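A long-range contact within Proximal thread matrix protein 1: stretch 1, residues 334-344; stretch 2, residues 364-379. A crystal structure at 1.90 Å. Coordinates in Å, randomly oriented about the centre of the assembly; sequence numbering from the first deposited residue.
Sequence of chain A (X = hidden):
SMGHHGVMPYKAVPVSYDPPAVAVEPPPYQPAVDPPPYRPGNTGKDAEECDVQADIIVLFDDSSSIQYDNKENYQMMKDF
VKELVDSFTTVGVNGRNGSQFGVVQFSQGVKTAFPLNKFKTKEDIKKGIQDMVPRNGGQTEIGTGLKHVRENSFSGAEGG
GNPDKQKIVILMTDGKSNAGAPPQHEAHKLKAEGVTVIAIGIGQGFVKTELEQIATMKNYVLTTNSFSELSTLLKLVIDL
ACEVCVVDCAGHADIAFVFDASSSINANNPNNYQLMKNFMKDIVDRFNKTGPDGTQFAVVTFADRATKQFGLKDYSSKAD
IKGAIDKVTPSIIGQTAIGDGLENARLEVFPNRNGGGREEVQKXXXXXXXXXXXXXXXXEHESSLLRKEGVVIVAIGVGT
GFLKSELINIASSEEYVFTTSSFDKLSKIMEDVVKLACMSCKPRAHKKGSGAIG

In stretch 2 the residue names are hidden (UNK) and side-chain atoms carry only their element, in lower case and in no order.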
# COMPACT_ATOMS: atom_id res chain seq x y z
N GLY A 334 -18.26 26.77 -8.00
CA GLY A 334 -17.33 26.52 -6.91
C GLY A 334 -17.80 25.38 -6.02
O GLY A 334 -18.21 25.59 -4.88
N GLN A 335 -17.78 24.18 -6.57
CA GLN A 335 -18.01 22.95 -5.84
C GLN A 335 -16.89 22.01 -6.26
O GLN A 335 -16.25 22.23 -7.28
CB GLN A 335 -19.36 22.33 -6.19
CG GLN A 335 -20.56 23.00 -5.57
CD GLN A 335 -21.84 22.33 -6.01
OE1 GLN A 335 -21.97 21.10 -5.98
NE2 GLN A 335 -22.81 23.14 -6.44
N THR A 336 -16.67 20.96 -5.47
CA THR A 336 -15.66 19.95 -5.78
C THR A 336 -16.23 18.54 -5.56
O THR A 336 -16.24 18.02 -4.45
CB THR A 336 -14.36 20.14 -4.93
OG1 THR A 336 -14.70 20.56 -3.61
CG2 THR A 336 -13.45 21.19 -5.55
N ALA A 337 -16.68 17.92 -6.63
CA ALA A 337 -17.27 16.59 -6.57
C ALA A 337 -16.19 15.52 -6.73
O ALA A 337 -16.08 14.88 -7.79
CB ALA A 337 -18.33 16.44 -7.64
N ILE A 338 -15.40 15.33 -5.68
CA ILE A 338 -14.32 14.33 -5.66
C ILE A 338 -14.90 12.96 -5.93
O ILE A 338 -14.33 12.18 -6.71
CB ILE A 338 -13.60 14.33 -4.30
CG1 ILE A 338 -12.96 15.70 -4.02
CG2 ILE A 338 -12.52 13.28 -4.23
CD1 ILE A 338 -12.54 15.88 -2.58
N GLY A 339 -16.03 12.65 -5.30
CA GLY A 339 -16.70 11.38 -5.52
C GLY A 339 -17.07 11.11 -6.97
O GLY A 339 -16.87 10.00 -7.49
N ASP A 340 -17.63 12.11 -7.62
CA ASP A 340 -18.03 11.98 -9.03
C ASP A 340 -16.81 11.76 -9.93
O ASP A 340 -16.86 10.96 -10.87
CB ASP A 340 -18.78 13.23 -9.48
CG ASP A 340 -20.19 13.30 -8.91
OD1 ASP A 340 -20.34 13.35 -7.67
OD2 ASP A 340 -21.13 13.31 -9.73
N GLY A 341 -15.73 12.49 -9.65
CA GLY A 341 -14.48 12.32 -10.37
C GLY A 341 -13.97 10.88 -10.35
O GLY A 341 -13.59 10.32 -11.37
N LEU A 342 -13.97 10.29 -9.16
CA LEU A 342 -13.54 8.91 -8.99
C LEU A 342 -14.50 7.92 -9.68
O LEU A 342 -14.05 6.97 -10.33
CB LEU A 342 -13.41 8.58 -7.50
CG LEU A 342 -12.25 9.26 -6.77
CD1 LEU A 342 -12.38 9.08 -5.28
CD2 LEU A 342 -10.89 8.74 -7.26
N GLU A 343 -15.81 8.13 -9.52
CA GLU A 343 -16.81 7.32 -10.22
C GLU A 343 -16.60 7.35 -11.74
O GLU A 343 -16.62 6.33 -12.42
CB GLU A 343 -18.24 7.79 -9.90
CG GLU A 343 -19.34 7.02 -10.66
CD GLU A 343 -20.58 7.88 -10.99
OE1 GLU A 343 -20.49 9.12 -11.19
OE2 GLU A 343 -21.68 7.29 -11.06
N ASN A 344 -16.39 8.55 -12.27
CA ASN A 344 -16.18 8.72 -13.69
C ASN A 344 -14.92 7.96 -14.16
O ASN A 344 -14.95 7.29 -15.20
CB ASN A 344 -16.08 10.22 -14.03
CG ASN A 344 -16.12 10.49 -15.52
OD1 ASN A 344 -15.17 10.19 -16.24
ND2 ASN A 344 -17.20 11.08 -15.98
N UNK A 364 -3.34 3.57 -12.27
CA UNK A 364 -3.05 4.59 -11.27
C UNK A 364 -4.02 5.77 -11.44
O UNK A 364 -4.33 6.19 -12.55
c UNK A 364 -1.29 6.13 -10.28
c UNK A 364 -1.60 5.15 -11.41
c UNK A 364 -0.56 4.01 -11.42
N UNK A 365 -4.50 6.28 -10.32
CA UNK A 365 -5.20 7.55 -10.29
C UNK A 365 -4.40 8.54 -9.47
O UNK A 365 -3.98 8.24 -8.35
c UNK A 365 -6.62 7.43 -9.65
c UNK A 365 -7.57 6.73 -10.60
c UNK A 365 -7.15 8.82 -9.27
N UNK A 366 -4.18 9.72 -10.02
CA UNK A 366 -3.61 10.80 -9.25
C UNK A 366 -4.70 11.85 -9.13
O UNK A 366 -5.08 12.45 -10.12
c UNK A 366 -0.21 10.81 -11.08
c UNK A 366 -1.86 12.58 -9.13
c UNK A 366 -1.31 10.36 -10.16
c UNK A 366 -2.41 11.42 -9.95
N UNK A 367 -5.17 12.06 -7.91
CA UNK A 367 -6.24 13.01 -7.64
C UNK A 367 -5.71 14.27 -6.97
O UNK A 367 -4.88 14.20 -6.04
c UNK A 367 -8.51 14.00 -5.31
c UNK A 367 -9.82 12.29 -6.55
c UNK A 367 -8.60 13.18 -6.57
c UNK A 367 -7.32 12.36 -6.78
N UNK A 368 -6.20 15.42 -7.44
CA UNK A 368 -5.82 16.72 -6.90
C UNK A 368 -7.09 17.52 -6.56
O UNK A 368 -7.97 17.67 -7.41
c UNK A 368 -3.57 17.10 -8.29
c UNK A 368 -5.01 17.50 -7.94
c UNK A 368 -3.38 16.81 -9.78
c UNK A 368 -2.63 18.24 -7.84
N UNK A 369 -7.19 18.03 -5.34
CA UNK A 369 -8.34 18.86 -4.96
C UNK A 369 -7.96 20.03 -4.04
O UNK A 369 -7.02 19.94 -3.24
c UNK A 369 -9.42 18.03 -4.24
c UNK A 369 -8.94 17.56 -2.87
o UNK A 369 -10.61 18.81 -4.10
N UNK A 370 -8.72 21.11 -4.17
CA UNK A 370 -8.62 22.27 -3.31
C UNK A 370 -9.91 22.48 -2.49
O UNK A 370 -10.08 23.51 -1.86
o UNK A 370 -9.41 25.58 -4.65
o UNK A 370 -10.58 23.75 -4.93
c UNK A 370 -9.52 24.33 -4.59
c UNK A 370 -8.27 23.53 -4.12
N UNK A 371 -10.80 21.49 -2.48
CA UNK A 371 -12.04 21.59 -1.72
C UNK A 371 -12.52 20.28 -1.12
O UNK A 371 -11.98 19.22 -1.42
N UNK A 372 -13.55 20.35 -0.29
CA UNK A 372 -14.12 19.14 0.30
C UNK A 372 -15.21 18.58 -0.61
O UNK A 372 -15.80 19.30 -1.41
c UNK A 372 -14.65 19.42 1.70
c UNK A 372 -15.90 21.61 1.79
c UNK A 372 -16.01 20.10 1.76
o UNK A 372 -15.09 22.21 1.08
n UNK A 372 -16.73 22.24 2.63
N UNK A 373 -15.48 17.29 -0.49
CA UNK A 373 -16.48 16.65 -1.34
C UNK A 373 -17.87 17.27 -1.16
O UNK A 373 -18.25 17.67 -0.04
c UNK A 373 -16.58 15.15 -1.06
o UNK A 373 -17.01 14.58 -3.35
n UNK A 373 -18.29 13.59 -1.81
c UNK A 373 -17.31 14.41 -2.17
N UNK A 374 -18.63 17.33 -2.25
CA UNK A 374 -19.99 17.89 -2.23
C UNK A 374 -21.05 16.87 -1.85
O UNK A 374 -22.23 17.22 -1.65
c UNK A 374 -20.33 18.60 -3.55
c UNK A 374 -20.45 17.64 -4.73
n UNK A 374 -20.86 18.19 -5.86
o UNK A 374 -20.21 16.43 -4.62
N UNK A 375 -20.63 15.62 -1.76
CA UNK A 375 -21.50 14.54 -1.33
C UNK A 375 -22.36 13.89 -2.40
O UNK A 375 -23.17 13.00 -2.09
N UNK A 376 -22.21 14.28 -3.66
CA UNK A 376 -23.04 13.66 -4.69
C UNK A 376 -22.73 12.17 -4.84
O UNK A 376 -23.63 11.35 -5.02
c UNK A 376 -23.45 13.09 -8.21
c UNK A 376 -23.77 13.78 -7.10
c UNK A 376 -25.64 13.20 -8.11
n UNK A 376 -24.63 12.74 -8.82
c UNK A 376 -22.91 14.38 -6.03
n UNK A 376 -25.15 13.83 -7.05
N UNK A 377 -21.45 11.82 -4.73
CA UNK A 377 -21.00 10.44 -4.65
C UNK A 377 -20.03 10.32 -3.47
O UNK A 377 -19.43 11.30 -3.05
n UNK A 377 -24.05 7.62 -8.18
c UNK A 377 -20.29 10.01 -5.93
c UNK A 377 -23.06 8.69 -8.28
c UNK A 377 -21.19 9.91 -7.16
c UNK A 377 -22.08 8.67 -7.11
N UNK A 378 -19.87 9.11 -2.94
CA UNK A 378 -19.03 8.91 -1.77
C UNK A 378 -17.57 8.62 -2.19
O UNK A 378 -17.30 7.62 -2.87
o UNK A 378 -18.53 7.24 -0.13
c UNK A 378 -19.55 7.73 -0.96
N UNK A 379 -16.64 9.48 -1.79
CA UNK A 379 -15.23 9.21 -2.16
C UNK A 379 -14.73 7.88 -1.57
O UNK A 379 -13.98 7.15 -2.24
c UNK A 379 -16.79 10.74 -1.05
c UNK A 379 -15.51 11.47 -1.36
c UNK A 379 -14.47 10.39 -1.55
O HOH W 1 -17.93 20.74 -2.81
O HOH W 2 -19.18 13.85 -5.37

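Position 364 has three side-chain carbons, one carrying the other two, and reaches nothing on stretch 1: Val 364. Position 365 repeats that fork and points toward the helix; its nearest carbon lies 4.2 Å from Leu 342 CD2. It is Val 365, and that carbon is CG1. Position 366 has four carbons forked at the first, one arm two carbons long, out of reach: Ile 366. At 367 four carbons fork at the second, and one tip lies 3.7 Å from Ile 338 CG2 and 3.8 Å from Leu 342 CD2. This is Leu 367, the tip CD1. Position 368 has the same fork but is out of reach: Leu 368.

At 369 one carbon carries an oxygen and a carbon; the oxygen is 3.8 Å from Ile 338 CD1. Threonine fits, so OG1 of Thr 369 faces the helix. Position 370, two carbons with two oxygens on the second, has an oxygen 3.9 Å from Thr 336 CG2; by shape alone Asp or Asn would fit, and the two oxygens make it Asp 370. Position 371 has no side-chain atoms: Gly 371. An ideal CB would lie 2.4 Å from Thr 336 OG1, a clash.

Position 372 has three carbons, the third carrying oxygen and nitrogen, and points away: Gln 372. Its backbone O accepts from Thr 336 OG1 at 2.8 Å. At 373 two carbons end in oxygen and nitrogen, and the oxygen is 2.9 Å from Gly 339 N: Asn 373. Position 374 has the same composition, with its nitrogen 3.1 Å from Gln 335 OE1: Asn 374.

Position 375 has no side chain and touches nothing on stretch 1. With phi 85°, a CB would jam against the preceding carbonyl O: Gly 375. At 376 one carbon leads to a ring of three carbons and two nitrogens, its edge toward Asp 340: His 376. Position 377, four carbons in a row ending in nitrogen, runs beside Glu 343: Lys 377. Position 378, one carbon and one oxygen, points away: Ser 378. At 379 three carbons close onto the backbone N, the nearest 4.1 Å from Gly 339 N: Pro 379.

The contact has an apolar part, where Ile 338 and Leu 342 pack on Val 365, Leu 367 and Pro 379, and a polar part at the start of the helix. There Asn 373 OD1 accepts from Gly 339 N at 173°, and Asn 374 ND2 donates to Gln 335 OE1 at 165°. A long salt bridge, Glu 343 OE2 to Lys 377 NZ at 3.7 Å, adds a charged pair.

Stretch 2 (364-379) VVILLTDGQNNGHKSP
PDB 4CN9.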